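Local coordinates for staphylococcal enterotoxin A (Staphylococcus aureus, PDB 1ESF), which acts as a superantigen, binding MHC class II and T-cell receptor molecules to activate the host immune system, and causes staphylococcal food poisoning, at residues P126-L131 against H225-L230; N146-T151 against T218-N223; G182-H187 against V194-F199. All coordinates share one frame; numbering follows the deposited sequence.

Contact 1 of 3, residues P126-L131 against H225-L230; sequences PINLWL and HIDIYL. With CD (cadmium ion), chain C.
Asn-128 and Asp-227 lie side by side across two parallel strands, and the amide ND2 of Asn-128 gives a hydrogen bond of 2.8 Å to OD1 of Asp-227. Amide and carboxylate are nearly coplanar, 15° apart, and the oxygen is met almost along its own C-O axis. This bond helps fix the rotation of the carboxylate while its other oxygen, OD2, binds the cadmium ion at 2.4 Å. NE2 of His-225 reaches the metal at 2.3 Å; the two ligands are two residues apart on one strand, which brings both side chains to the metal. His-187 and Ser-1 complete the site, where zinc, needed for binding MHC class II, is bound by His-187, His-225 and Asp-227.

Five backbone hydrogen bonds join the strands, running alternately from one to the other from Ile-226 N to Pro-126 O through to Leu-230 N to Trp-130 O. This is the parallel pairing of the first and last strands of the beta-grasp domain, the central pair of that fold.

Farther along the face that carries Asp-227, the six-membered ring of Trp-130 lies nearly parallel to the ring of Tyr-229, at 7°, but slid so far that they barely overlap. The closest atoms are CE3 of Trp-130 and CE1 of Tyr-229, 3.4 Å apart, while the hydroxyl of Tyr-229 is hydrogen-bonded to the backbone N of Glu-2.

The other face is aliphatic, and Leu-129, Leu-131 and Leu-230 on it pack against helix 152-167. With CG1 of Ile-127 beside the backbone N (chi1 -61°), it is the CG2 branch of Ile-127 that reaches Ile-228 CD1, at 3.7 Å. Leu-131 CD1 touches Leu-230 CB at 3.8 Å.

Contact 2 of 3, residues N146-T151 against T218-N223; sequences NKKNVT and TINSEN
Ser-221 grips the turn at Lys-147 and Lys-148 with two bonds: its OG donates to Lys-147 O at 2.8 Å, in the carbonyl plane, and its backbone N donates to Lys-148 O at 3.1 Å. The small hydroxyl suits this place because OG, set between backbone N and carbonyl carbon (chi1 63°), stays close to its own chain while reaching the neighbouring one. Beside it, CB of Ser-221 packs on CG1 of Val-150 at 3.8 Å. Val-150 and Ile-219 form the hydrogen-bonded pair, exchanging two N-H to O bonds of 2.9 Å between Val-150 N and Ile-219 O and between Ile-219 N and Val-150 O.

On the opposite face CG2 of Thr-218 rests against CB of Asn-149 at 3.7 Å. The amide of Asn-220 passes across the aliphatic chain of Lys-148, with Asn-220 ND2 3.3 Å from Lys-148 CE.

Farther out, Asn-117 gives a hydrogen bond from ND2 to Asn-149 O and takes a weak one from Lys-148 N, and Lys-147 NZ makes a salt bridge with Glu-154. Thr-151 caps the backbone N of Glu-154 with its OG1. The arrangement is a short two-stranded antiparallel ribbon of the beta-grasp domain, its first strand leading directly into the N-cap of helix 152-167.

Contact 3 of 3, residues G182-H187 against V194-F199; sequences GLIVFH and VNYDLF. With CD (cadmium ion), chain C.
The ring of Phe-186 has Val-194 O at its edge, near the ring plane, with Phe-186 CD1 lying 3.6 Å from Val-194 O. Its CE1 comes obliquely to CD2 of Tyr-196 at 4.0 Å, and CG2 of Ile-184 also approaches the Tyr-196 ring obliquely. Val-152, in helix 152-167, touches the side chains of both Phe-186 and Tyr-196, a place that suits large aromatic groups. At the other end, the ring of Phe-199 turns its edge to the backbone N of Gly-182, and a water lies in its plane.

That water accepts from Gly-182 N and lies 2.6 Å from OD1 of Asp-197, so it links the two segments. OD1 of Asp-197 also takes the N-H of Phe-199 at 3.0 Å, from above the carboxylate plane, in an Asx turn; an aspartate suits the bend because its short side chain can fold back on the chain that follows. The other oxygen of Asp-197 is held by the backbone N of Arg-13. Gly-182 has no side chain to obstruct Leu-198, whose CD1 packs on the glycine backbone, while CD2 of Leu-198 meets CG2 of Ile-184 at 3.8 Å.

Between these ends Ile-184 and Tyr-196 exchange backbone bonds, Ile-184 N to Tyr-196 O at 2.8 Å and Tyr-196 N to Ile-184 O at 2.7 Å. On the reverse face, the CG of Leu-183 stands trans to the backbone N (chi1 -178°), which swings the side chain toward segment 194-199 and puts Leu-183 CD1 3.3 Å from Tyr-196 O. CG2 of Val-185 lies alongside CB of Asn-195.

His-187 points away from segment 194-199 and binds the cadmium ion through ND1. The pairing is an antiparallel beta hairpin of the beta-grasp sheet, with helix 152-167 against its apolar face and a metal ligand where its first strand ends.

All three contacts belong to the beta-grasp domain. Contacts 1 and 3 are close, centres about 9 Å apart, because strand 225-231 pairs with both strand 118-131 and strand 181-187. Contact 2 lies farther off, its centre about 18 Å from that of contact 1 and about 17 Å from that of contact 3, but strand 144-147, which carries its start, is next to strand 118-131 in the sheet. Along the chain contact 1 encloses contact 2, which encloses contact 3. Closing the domain with its last strand thus brings His-225 and Asp-227 to His-187, and with Ser-1 these bind the cadmium ion; the three also bind the zinc needed for MHC class II.

Contact 1 of 3, residues P126-L131 against H225-L230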
loop_
_atom_site.group_PDB
_atom_site.type_symbol
_atom_site.label_atom_id
_atom_site.label_comp_id
_atom_site.label_asym_id
_atom_site.label_seq_id
_atom_site.Cartn_x
_atom_site.Cartn_y
_atom_site.Cartn_z
ATOM N N PRO A 126 5.771 -15.208 0.963
ATOM C CA PRO A 126 4.712 -16.217 0.866
ATOM C C PRO A 126 3.333 -15.637 1.203
ATOM O O PRO A 126 3.221 -14.837 2.123
ATOM C CB PRO A 126 5.114 -17.247 1.924
ATOM C CG PRO A 126 6.573 -16.982 2.167
ATOM C CD PRO A 126 6.720 -15.525 2.038
ATOM N N ILE A 127 2.294 -16.061 0.490
ATOM C CA ILE A 127 0.941 -15.597 0.758
ATOM C C ILE A 127 0.000 -16.804 0.988
ATOM O O ILE A 127 0.027 -17.754 0.179
ATOM C CB ILE A 127 0.397 -14.830 -0.467
ATOM C CG1 ILE A 127 1.275 -13.599 -0.762
ATOM C CG2 ILE A 127 -1.093 -14.507 -0.287
ATOM C CD1 ILE A 127 0.989 -12.951 -2.064
ATOM N N ASN A 128 -0.774 -16.793 2.083
ATOM C CA ASN A 128 -1.772 -17.850 2.379
ATOM C C ASN A 128 -3.074 -17.207 1.979
ATOM O O ASN A 128 -3.370 -16.144 2.473
ATOM C CB ASN A 128 -1.896 -18.134 3.870
ATOM C CG ASN A 128 -0.712 -18.836 4.426
ATOM O OD1 ASN A 128 -0.113 -19.651 3.753
ATOM N ND2 ASN A 128 -0.363 -18.545 5.667
ATOM N N LEU A 129 -3.846 -17.811 1.089
ATOM C CA LEU A 129 -5.094 -17.198 0.703
ATOM C C LEU A 129 -6.293 -18.141 0.907
ATOM O O LEU A 129 -6.242 -19.317 0.530
ATOM C CB LEU A 129 -5.026 -16.749 -0.758
ATOM C CG LEU A 129 -6.287 -15.965 -1.202
ATOM C CD1 LEU A 129 -5.872 -14.960 -2.202
ATOM C CD2 LEU A 129 -7.488 -16.802 -1.747
ATOM N N TRP A 130 -7.349 -17.625 1.520
ATOM C CA TRP A 130 -8.560 -18.369 1.730
ATOM C C TRP A 130 -9.722 -17.680 1.061
ATOM O O TRP A 130 -9.920 -16.482 1.270
ATOM C CB TRP A 130 -8.909 -18.463 3.225
ATOM C CG TRP A 130 -8.067 -19.387 3.908
ATOM C CD1 TRP A 130 -8.252 -20.728 4.014
ATOM C CD2 TRP A 130 -6.842 -19.094 4.566
ATOM N NE1 TRP A 130 -7.202 -21.303 4.697
ATOM C CE2 TRP A 130 -6.319 -20.315 5.058
ATOM C CE3 TRP A 130 -6.124 -17.902 4.816
ATOM C CZ2 TRP A 130 -5.127 -20.388 5.774
ATOM C CZ3 TRP A 130 -4.938 -17.975 5.535
ATOM C CH2 TRP A 130 -4.450 -19.203 6.009
ATOM N N LEU A 131 -10.541 -18.441 0.334
ATOM C CA LEU A 131 -11.745 -17.882 -0.274
ATOM C C LEU A 131 -12.893 -18.655 0.321
ATOM O O LEU A 131 -12.996 -19.831 0.113
ATOM C CB LEU A 131 -11.734 -18.057 -1.772
ATOM C CG LEU A 131 -12.959 -17.515 -2.502
ATOM C CD1 LEU A 131 -13.204 -16.019 -2.332
ATOM C CD2 LEU A 131 -12.683 -17.806 -3.954
ATOM N N HIS A 225 4.939 -13.531 6.415
ATOM C CA HIS A 225 4.126 -13.957 5.292
ATOM C C HIS A 225 2.830 -13.143 5.377
ATOM O O HIS A 225 2.556 -12.431 6.361
ATOM C CB HIS A 225 3.861 -15.468 5.349
ATOM C CG HIS A 225 3.120 -15.894 6.570
ATOM N ND1 HIS A 225 3.749 -16.379 7.694
ATOM C CD2 HIS A 225 1.801 -15.934 6.839
ATOM C CE1 HIS A 225 2.855 -16.706 8.601
ATOM N NE2 HIS A 225 1.663 -16.454 8.103
ATOM N N ILE A 226 2.047 -13.245 4.316
ATOM C CA ILE A 226 0.814 -12.511 4.203
ATOM C C ILE A 226 -0.328 -13.529 4.256
ATOM O O ILE A 226 -0.201 -14.601 3.679
ATOM C CB ILE A 226 0.833 -11.748 2.819
ATOM C CG1 ILE A 226 1.922 -10.634 2.801
ATOM C CG2 ILE A 226 -0.550 -11.201 2.450
ATOM C CD1 ILE A 226 2.088 -9.983 1.459
ATOM N N ASP A 227 -1.372 -13.231 5.042
ATOM C CA ASP A 227 -2.593 -14.051 5.098
ATOM C C ASP A 227 -3.696 -13.230 4.493
ATOM O O ASP A 227 -3.889 -12.073 4.874
ATOM C CB ASP A 227 -2.989 -14.361 6.515
ATOM C CG ASP A 227 -1.949 -15.125 7.218
ATOM O OD1 ASP A 227 -1.513 -16.170 6.701
ATOM O OD2 ASP A 227 -1.574 -14.679 8.300
ATOM N N ILE A 228 -4.399 -13.792 3.525
ATOM C CA ILE A 228 -5.500 -13.064 2.870
ATOM C C ILE A 228 -6.789 -13.882 3.044
ATOM O O ILE A 228 -6.777 -15.080 2.776
ATOM C CB ILE A 228 -5.250 -12.787 1.320
ATOM C CG1 ILE A 228 -3.948 -11.956 1.121
ATOM C CG2 ILE A 228 -6.497 -12.089 0.710
ATOM C CD1 ILE A 228 -3.541 -11.690 -0.333
ATOM N N TYR A 229 -7.837 -13.235 3.569
ATOM C CA TYR A 229 -9.166 -13.843 3.815
ATOM C C TYR A 229 -10.241 -13.145 2.925
ATOM O O TYR A 229 -10.533 -11.947 3.099
ATOM C CB TYR A 229 -9.553 -13.706 5.312
ATOM C CG TYR A 229 -8.509 -14.224 6.289
ATOM C CD1 TYR A 229 -8.395 -15.608 6.573
ATOM C CD2 TYR A 229 -7.613 -13.356 6.893
ATOM C CE1 TYR A 229 -7.400 -16.106 7.435
ATOM C CE2 TYR A 229 -6.614 -13.842 7.741
ATOM C CZ TYR A 229 -6.506 -15.208 7.998
ATOM O OH TYR A 229 -5.423 -15.682 8.719
ATOM N N LEU A 230 -10.810 -13.878 1.969
ATOM C CA LEU A 230 -11.811 -13.303 1.082
ATOM C C LEU A 230 -13.147 -14.056 1.222
ATOM O O LEU A 230 -13.161 -15.290 1.466
ATOM C CB LEU A 230 -11.315 -13.364 -0.362
ATOM C CG LEU A 230 -9.934 -12.812 -0.750
ATOM C CD1 LEU A 230 -9.700 -13.147 -2.226
ATOM C CD2 LEU A 230 -9.866 -11.315 -0.480
HETATM CD CD CD C . -0.295 -16.432 9.372
#

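Contact 2 of 3, residues N146-T151 against T218-N223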
loop_
_atom_site.group_PDB
_atom_site.type_symbol
_atom_site.label_atom_id
_atom_site.label_comp_id
_atom_site.label_asym_id
_atom_site.label_seq_id
_atom_site.Cartn_x
_atom_site.Cartn_y
_atom_site.Cartn_z
ATOM N N ASN A 146 13.463 -6.469 -2.086
ATOM C CA ASN A 146 14.913 -6.464 -1.933
ATOM C C ASN A 146 15.256 -5.656 -0.716
ATOM O O ASN A 146 16.404 -5.271 -0.546
ATOM C CB ASN A 146 15.552 -5.733 -3.094
ATOM C CG ASN A 146 15.526 -6.535 -4.365
ATOM O OD1 ASN A 146 14.885 -6.142 -5.348
ATOM N ND2 ASN A 146 16.231 -7.669 -4.369
ATOM N N LYS A 147 14.269 -5.279 0.081
ATOM C CA LYS A 147 14.591 -4.475 1.221
ATOM C C LYS A 147 14.523 -5.329 2.442
ATOM O O LYS A 147 13.720 -6.239 2.521
ATOM C CB LYS A 147 13.608 -3.303 1.357
ATOM C CG LYS A 147 13.567 -2.416 0.185
ATOM C CD LYS A 147 12.576 -1.275 0.332
ATOM C CE LYS A 147 12.610 -0.291 -0.913
ATOM N NZ LYS A 147 12.075 -0.780 -2.230
ATOM N N LYS A 148 15.344 -4.995 3.424
ATOM C CA LYS A 148 15.350 -5.704 4.656
ATOM C C LYS A 148 14.207 -5.146 5.518
ATOM O O LYS A 148 13.507 -5.907 6.186
ATOM C CB LYS A 148 16.708 -5.537 5.306
ATOM C CG LYS A 148 16.796 -6.356 6.524
ATOM C CD LYS A 148 17.361 -5.530 7.694
ATOM C CE LYS A 148 17.466 -6.358 9.007
ATOM N NZ LYS A 148 18.368 -5.771 10.072
ATOM N N ASN A 149 14.012 -3.822 5.501
ATOM C CA ASN A 149 12.922 -3.158 6.234
ATOM C C ASN A 149 12.154 -2.528 5.144
ATOM O O ASN A 149 12.640 -1.659 4.473
ATOM C CB ASN A 149 13.452 -2.130 7.185
ATOM C CG ASN A 149 14.285 -2.768 8.292
ATOM O OD1 ASN A 149 13.751 -3.462 9.175
ATOM N ND2 ASN A 149 15.608 -2.642 8.185
ATOM N N VAL A 150 10.944 -3.015 4.933
ATOM C CA VAL A 150 10.139 -2.590 3.803
ATOM C C VAL A 150 8.832 -1.957 4.282
ATOM O O VAL A 150 8.333 -2.289 5.378
ATOM C CB VAL A 150 9.931 -3.883 2.878
ATOM C CG1 VAL A 150 9.218 -4.981 3.636
ATOM C CG2 VAL A 150 9.181 -3.604 1.613
ATOM N N THR A 151 8.281 -1.020 3.513
ATOM C CA THR A 151 6.998 -0.437 3.913
ATOM C C THR A 151 5.883 -1.446 3.619
ATOM O O THR A 151 5.972 -2.219 2.680
ATOM C CB THR A 151 6.579 0.893 3.168
ATOM O OG1 THR A 151 6.529 0.681 1.744
ATOM C CG2 THR A 151 7.495 2.012 3.483
ATOM N N THR A 218 6.661 0.322 8.553
ATOM C CA THR A 218 7.772 -0.451 8.008
ATOM C C THR A 218 7.920 -1.707 8.864
ATOM O O THR A 218 7.726 -1.668 10.094
ATOM C CB THR A 218 9.056 0.449 8.091
ATOM O OG1 THR A 218 8.914 1.553 7.197
ATOM C CG2 THR A 218 10.288 -0.272 7.721
ATOM N N ILE A 219 8.176 -2.830 8.194
ATOM C CA ILE A 219 8.340 -4.141 8.846
ATOM C C ILE A 219 9.562 -4.882 8.315
ATOM O O ILE A 219 10.104 -4.575 7.252
ATOM C CB ILE A 219 7.079 -5.094 8.650
ATOM C CG1 ILE A 219 6.778 -5.287 7.156
ATOM C CG2 ILE A 219 5.843 -4.519 9.370
ATOM C CD1 ILE A 219 5.734 -6.364 6.838
ATOM N N ASN A 220 10.039 -5.834 9.090
ATOM C CA ASN A 220 11.140 -6.656 8.601
ATOM C C ASN A 220 10.551 -7.768 7.678
ATOM O O ASN A 220 9.613 -8.482 8.076
ATOM C CB ASN A 220 11.961 -7.247 9.757
ATOM C CG ASN A 220 13.287 -7.814 9.280
ATOM O OD1 ASN A 220 13.408 -9.021 9.075
ATOM N ND2 ASN A 220 14.261 -6.930 9.016
ATOM N N SER A 221 11.059 -7.837 6.445
ATOM C CA SER A 221 10.597 -8.761 5.410
ATOM C C SER A 221 10.949 -10.231 5.602
ATOM O O SER A 221 10.354 -11.132 4.993
ATOM C CB SER A 221 11.105 -8.298 4.046
ATOM O OG SER A 221 12.518 -8.327 3.993
ATOM N N GLU A 222 11.973 -10.482 6.397
ATOM C CA GLU A 222 12.390 -11.847 6.661
ATOM C C GLU A 222 11.521 -12.449 7.790
ATOM O O GLU A 222 11.169 -11.760 8.785
ATOM C CB GLU A 222 13.893 -11.843 7.021
ATOM C CG GLU A 222 14.750 -12.752 6.104
ATOM C CD GLU A 222 16.282 -12.627 6.334
ATOM O OE1 GLU A 222 16.749 -12.434 7.503
ATOM O OE2 GLU A 222 17.023 -12.745 5.317
ATOM N N ASN A 223 11.079 -13.689 7.592
ATOM C CA ASN A 223 10.283 -14.384 8.626
ATOM C C ASN A 223 8.830 -13.966 8.761
ATOM O O ASN A 223 8.223 -14.092 9.845
ATOM C CB ASN A 223 10.938 -14.244 10.006
ATOM C CG ASN A 223 10.897 -15.505 10.786
ATOM O OD1 ASN A 223 9.881 -16.210 10.835
ATOM N ND2 ASN A 223 12.023 -15.840 11.369
#

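Contact 3 of 3, residues G182-H187 against V194-F199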
loop_
_atom_site.group_PDB
_atom_site.type_symbol
_atom_site.label_atom_id
_atom_site.label_comp_id
_atom_site.label_asym_id
_atom_site.label_seq_id
_atom_site.Cartn_x
_atom_site.Cartn_y
_atom_site.Cartn_z
ATOM N N GLY A 182 -13.209 -8.820 2.780
ATOM C CA GLY A 182 -11.865 -9.357 2.770
ATOM C C GLY A 182 -10.957 -8.661 3.749
ATOM O O GLY A 182 -11.190 -7.511 4.088
ATOM N N LEU A 183 -9.894 -9.348 4.147
ATOM C CA LEU A 183 -8.937 -8.812 5.103
ATOM C C LEU A 183 -7.563 -9.229 4.667
ATOM O O LEU A 183 -7.408 -10.375 4.214
ATOM C CB LEU A 183 -9.206 -9.417 6.497
ATOM C CG LEU A 183 -8.330 -8.925 7.639
ATOM C CD1 LEU A 183 -8.640 -7.491 7.940
ATOM C CD2 LEU A 183 -8.593 -9.815 8.842
ATOM N N ILE A 184 -6.593 -8.301 4.697
ATOM C CA ILE A 184 -5.215 -8.666 4.398
ATOM C C ILE A 184 -4.414 -8.481 5.711
ATOM O O ILE A 184 -4.604 -7.494 6.423
ATOM C CB ILE A 184 -4.596 -7.891 3.210
ATOM C CG1 ILE A 184 -3.243 -8.519 2.855
ATOM C CG2 ILE A 184 -4.581 -6.367 3.481
ATOM C CD1 ILE A 184 -2.707 -8.088 1.466
ATOM N N VAL A 185 -3.642 -9.494 6.074
ATOM C CA VAL A 185 -2.809 -9.459 7.275
ATOM C C VAL A 185 -1.341 -9.714 6.936
ATOM O O VAL A 185 -1.014 -10.703 6.274
ATOM C CB VAL A 185 -3.227 -10.528 8.317
ATOM C CG1 VAL A 185 -2.334 -10.422 9.602
ATOM C CG2 VAL A 185 -4.711 -10.370 8.694
ATOM N N PHE A 186 -0.455 -8.804 7.367
ATOM C CA PHE A 186 1.003 -8.929 7.165
ATOM C C PHE A 186 1.467 -9.586 8.467
ATOM O O PHE A 186 1.607 -8.960 9.520
ATOM C CB PHE A 186 1.623 -7.554 6.946
ATOM C CG PHE A 186 1.038 -6.831 5.762
ATOM C CD1 PHE A 186 -0.138 -6.114 5.896
ATOM C CD2 PHE A 186 1.575 -7.019 4.489
ATOM C CE1 PHE A 186 -0.805 -5.610 4.757
ATOM C CE2 PHE A 186 0.944 -6.541 3.359
ATOM C CZ PHE A 186 -0.267 -5.826 3.486
ATOM N N HIS A 187 1.579 -10.896 8.409
ATOM C CA HIS A 187 1.894 -11.643 9.597
ATOM C C HIS A 187 3.371 -11.752 9.956
ATOM O O HIS A 187 4.078 -12.652 9.519
ATOM C CB HIS A 187 1.216 -12.994 9.523
ATOM C CG HIS A 187 1.113 -13.666 10.846
ATOM N ND1 HIS A 187 0.540 -14.904 10.999
ATOM C CD2 HIS A 187 1.571 -13.311 12.067
ATOM C CE1 HIS A 187 0.668 -15.296 12.257
ATOM N NE2 HIS A 187 1.288 -14.345 12.925
ATOM N N VAL A 194 0.211 -6.082 11.043
ATOM C CA VAL A 194 -0.651 -5.023 10.500
ATOM C C VAL A 194 -1.755 -5.759 9.716
ATOM O O VAL A 194 -1.494 -6.789 9.111
ATOM C CB VAL A 194 0.134 -4.123 9.508
ATOM C CG1 VAL A 194 -0.752 -3.070 8.944
ATOM C CG2 VAL A 194 1.344 -3.469 10.175
ATOM N N ASN A 195 -2.989 -5.279 9.784
ATOM C CA ASN A 195 -4.093 -5.878 9.030
ATOM C C ASN A 195 -4.984 -4.811 8.408
ATOM O O ASN A 195 -5.354 -3.857 9.082
ATOM C CB ASN A 195 -4.943 -6.848 9.882
ATOM C CG ASN A 195 -5.792 -6.159 10.921
ATOM O OD1 ASN A 195 -6.981 -5.919 10.738
ATOM N ND2 ASN A 195 -5.199 -5.902 12.050
ATOM N N TYR A 196 -5.365 -4.960 7.142
ATOM C CA TYR A 196 -6.213 -3.937 6.535
ATOM C C TYR A 196 -7.473 -4.568 5.996
ATOM O O TYR A 196 -7.415 -5.696 5.483
ATOM C CB TYR A 196 -5.488 -3.239 5.363
ATOM C CG TYR A 196 -4.273 -2.380 5.722
ATOM C CD1 TYR A 196 -4.264 -1.562 6.850
ATOM C CD2 TYR A 196 -3.134 -2.373 4.903
ATOM C CE1 TYR A 196 -3.144 -0.758 7.142
ATOM C CE2 TYR A 196 -2.022 -1.578 5.183
ATOM C CZ TYR A 196 -2.024 -0.774 6.297
ATOM O OH TYR A 196 -0.914 -0.002 6.577
ATOM N N ASP A 197 -8.601 -3.879 6.168
ATOM C CA ASP A 197 -9.890 -4.296 5.611
ATOM C C ASP A 197 -9.826 -3.788 4.127
ATOM O O ASP A 197 -9.640 -2.602 3.874
ATOM C CB ASP A 197 -11.024 -3.640 6.393
ATOM C CG ASP A 197 -12.400 -3.945 5.824
ATOM O OD1 ASP A 197 -12.533 -4.391 4.670
ATOM O OD2 ASP A 197 -13.379 -3.683 6.531
ATOM N N LEU A 198 -9.920 -4.718 3.178
ATOM C CA LEU A 198 -9.800 -4.452 1.731
ATOM C C LEU A 198 -10.876 -3.546 1.187
ATOM O O LEU A 198 -10.698 -2.963 0.132
ATOM C CB LEU A 198 -9.760 -5.772 0.951
ATOM C CG LEU A 198 -8.568 -6.687 1.295
ATOM C CD1 LEU A 198 -8.725 -8.079 0.705
ATOM C CD2 LEU A 198 -7.302 -6.007 0.796
ATOM N N PHE A 199 -11.982 -3.408 1.933
ATOM C CA PHE A 199 -13.083 -2.527 1.576
ATOM C C PHE A 199 -13.282 -1.453 2.647
ATOM O O PHE A 199 -14.305 -0.788 2.690
ATOM C CB PHE A 199 -14.347 -3.354 1.400
ATOM C CG PHE A 199 -14.276 -4.289 0.247
ATOM C CD1 PHE A 199 -14.479 -3.812 -1.073
ATOM C CD2 PHE A 199 -14.008 -5.622 0.454
ATOM C CE1 PHE A 199 -14.414 -4.675 -2.138
ATOM C CE2 PHE A 199 -13.936 -6.499 -0.591
ATOM C CZ PHE A 199 -14.144 -6.019 -1.908
HETATM CD CD CD C . -0.295 -16.432 9.372
HETATM O O HOH W 1 -14.023 -6.354 3.784
#